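Local atomic coordinates of putative O-acetylhomoserine (Thiol)-lyase (Campylobacter jejuni, PDB entry 4OC9), a protein that probably makes homocysteine from O-acetylhomoserine and sulfide as a pyridoxal phosphate-dependent enzyme of the trans-sulfuration family. Residues E152-P157 with N182-P187. Sequence-based numbering, arbitrary orientation.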
loop_
_atom_site.group_PDB
_atom_site.type_symbol
_atom_site.label_atom_id
_atom_site.label_comp_id
_atom_site.label_asym_id
_atom_site.label_seq_id
_atom_site.Cartn_x
_atom_site.Cartn_y
_atom_site.Cartn_z
ATOM N N GLU D 152 -3.659 14.032 -29.893
ATOM C CA GLU D 152 -4.605 13.612 -28.869
ATOM C C GLU D 152 -5.976 13.422 -29.532
ATOM O O GLU D 152 -6.331 14.134 -30.490
ATOM C CB GLU D 152 -4.671 14.610 -27.728
ATOM C CG GLU D 152 -3.405 14.658 -26.898
ATOM C CD GLU D 152 -3.399 15.692 -25.775
ATOM O OE1 GLU D 152 -4.439 16.335 -25.547
ATOM O OE2 GLU D 152 -2.323 15.889 -25.162
ATOM N N SER D 153 -6.714 12.431 -29.061
ATOM C CA SER D 153 -8.026 12.142 -29.597
ATOM C C SER D 153 -9.011 13.259 -29.227
ATOM O O SER D 153 -9.826 13.679 -30.040
ATOM C CB SER D 153 -8.533 10.783 -29.088
ATOM O OG SER D 153 -8.676 10.726 -27.670
ATOM N N LEU D 154 -8.904 13.727 -27.999
ATOM C CA LEU D 154 -9.746 14.783 -27.434
ATOM C C LEU D 154 -8.717 15.582 -26.674
ATOM O O LEU D 154 -8.222 15.149 -25.639
ATOM C CB LEU D 154 -10.789 14.116 -26.562
ATOM C CG LEU D 154 -11.769 14.991 -25.858
ATOM C CD1 LEU D 154 -12.461 15.871 -26.868
ATOM C CD2 LEU D 154 -12.769 14.097 -25.121
ATOM N N SER D 155 -8.378 16.745 -27.198
ATOM C CA SER D 155 -7.297 17.558 -26.602
ATOM C C SER D 155 -7.533 18.262 -25.300
ATOM O O SER D 155 -8.646 18.611 -24.974
ATOM C CB SER D 155 -6.780 18.619 -27.576
ATOM O OG SER D 155 -7.724 19.646 -27.780
ATOM N N ASN D 156 -6.415 18.481 -24.610
ATOM C CA ASN D 156 -6.341 19.131 -23.320
ATOM C C ASN D 156 -5.574 20.443 -23.447
ATOM O O ASN D 156 -4.369 20.415 -23.619
ATOM C CB ASN D 156 -5.667 18.169 -22.359
ATOM C CG ASN D 156 -5.540 18.718 -20.944
ATOM O OD1 ASN D 156 -5.625 19.907 -20.725
ATOM N ND2 ASN D 156 -5.234 17.840 -20.001
ATOM N N PRO D 157 -6.204 21.583 -23.151
ATOM C CA PRO D 157 -7.535 21.902 -22.663
ATOM C C PRO D 157 -8.550 22.402 -23.650
ATOM O O PRO D 157 -9.634 22.832 -23.209
ATOM C CB PRO D 157 -7.241 23.093 -21.764
ATOM C CG PRO D 157 -6.292 23.859 -22.601
ATOM C CD PRO D 157 -5.437 22.823 -23.325
ATOM N N ASN D 182 -5.041 8.907 -25.913
ATOM C CA ASN D 182 -6.508 8.773 -25.716
ATOM C C ASN D 182 -6.912 8.933 -24.251
ATOM O O ASN D 182 -7.967 8.447 -23.828
ATOM C CB ASN D 182 -6.902 7.370 -26.210
ATOM C CG ASN D 182 -8.373 7.225 -26.492
ATOM O OD1 ASN D 182 -8.985 8.144 -26.978
ATOM N ND2 ASN D 182 -8.929 6.038 -26.266
ATOM N N THR D 183 -6.087 9.638 -23.485
ATOM C CA THR D 183 -6.331 9.853 -22.060
ATOM C C THR D 183 -7.672 10.397 -21.659
ATOM O O THR D 183 -8.394 9.815 -20.837
ATOM C CB THR D 183 -5.315 10.841 -21.491
ATOM O OG1 THR D 183 -3.970 10.329 -21.641
ATOM C CG2 THR D 183 -5.600 11.081 -20.045
ATOM N N VAL D 184 -8.057 11.516 -22.255
ATOM C CA VAL D 184 -9.314 12.127 -21.911
ATOM C C VAL D 184 -10.578 11.374 -22.345
ATOM O O VAL D 184 -11.565 11.266 -21.587
ATOM C CB VAL D 184 -9.378 13.539 -22.499
ATOM C CG1 VAL D 184 -10.694 14.212 -22.080
ATOM C CG2 VAL D 184 -8.204 14.347 -22.013
ATOM N N ALA D 185 -10.592 10.880 -23.568
ATOM C CA ALA D 185 -11.767 10.165 -24.056
ATOM C C ALA D 185 -11.967 8.841 -23.348
ATOM O O ALA D 185 -13.088 8.435 -23.060
ATOM C CB ALA D 185 -11.643 9.940 -25.546
ATOM N N THR D 186 -10.847 8.181 -23.054
ATOM C CA THR D 186 -10.775 6.867 -22.387
ATOM C C THR D 186 -11.163 5.813 -23.439
ATOM O O THR D 186 -11.820 6.101 -24.427
ATOM C CB THR D 186 -11.713 6.651 -21.177
ATOM O OG1 THR D 186 -13.053 6.408 -21.622
ATOM C CG2 THR D 186 -11.643 7.796 -20.218
ATOM N N PRO D 187 -10.756 4.564 -23.215
ATOM C CA PRO D 187 -11.112 3.544 -24.194
ATOM C C PRO D 187 -12.611 3.283 -24.262
ATOM O O PRO D 187 -13.047 2.656 -25.224
ATOM C CB PRO D 187 -10.417 2.286 -23.663
ATOM C CG PRO D 187 -9.348 2.780 -22.745
ATOM C CD PRO D 187 -9.929 4.014 -22.124
HETATM O O HOH W 1 -8.350 11.754 -25.206
#
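The chi1 of S153 (61°) places OG between its backbone N and carbonyl carbon, while N182 holds CG anti to its own N (chi1 -162°), and the two side chains meet tip to tip. They belong to neighbouring loops at the C-terminal ends of the adjacent parallel strands 146-152 and 177-181, in the mainly parallel sheet of the fold-type I PLP-dependent enzymes. S153 OG donates to N182 OD1 at 2.7 Å; the C=O...donor angle of 141°, in the carbonyl plane, shows that a lone pair is used. The amide is held at its other end too, since N182 ND2 bonds to E73 OE1 and L190 O, which fixes its rotation. The apolar part is a crossing of L154 and V184 at about a right angle, with L154 CD2 3.7 Å from V184 CG1. The methyl A185 CB approaches the hydroxyl S153 OG to 3.7 Å. From the end of strand 146-152, E152 OE1 accepts from N156 N at 3.1 Å, tying the strand end to the backbone just before the cis N156-P157 peptide. A water joins the loops: it accepts from A185 N at 2.9 Å, donates to S153 OG at 2.7 Å, and reaches L154 O by a weak bond of 3.4 Å.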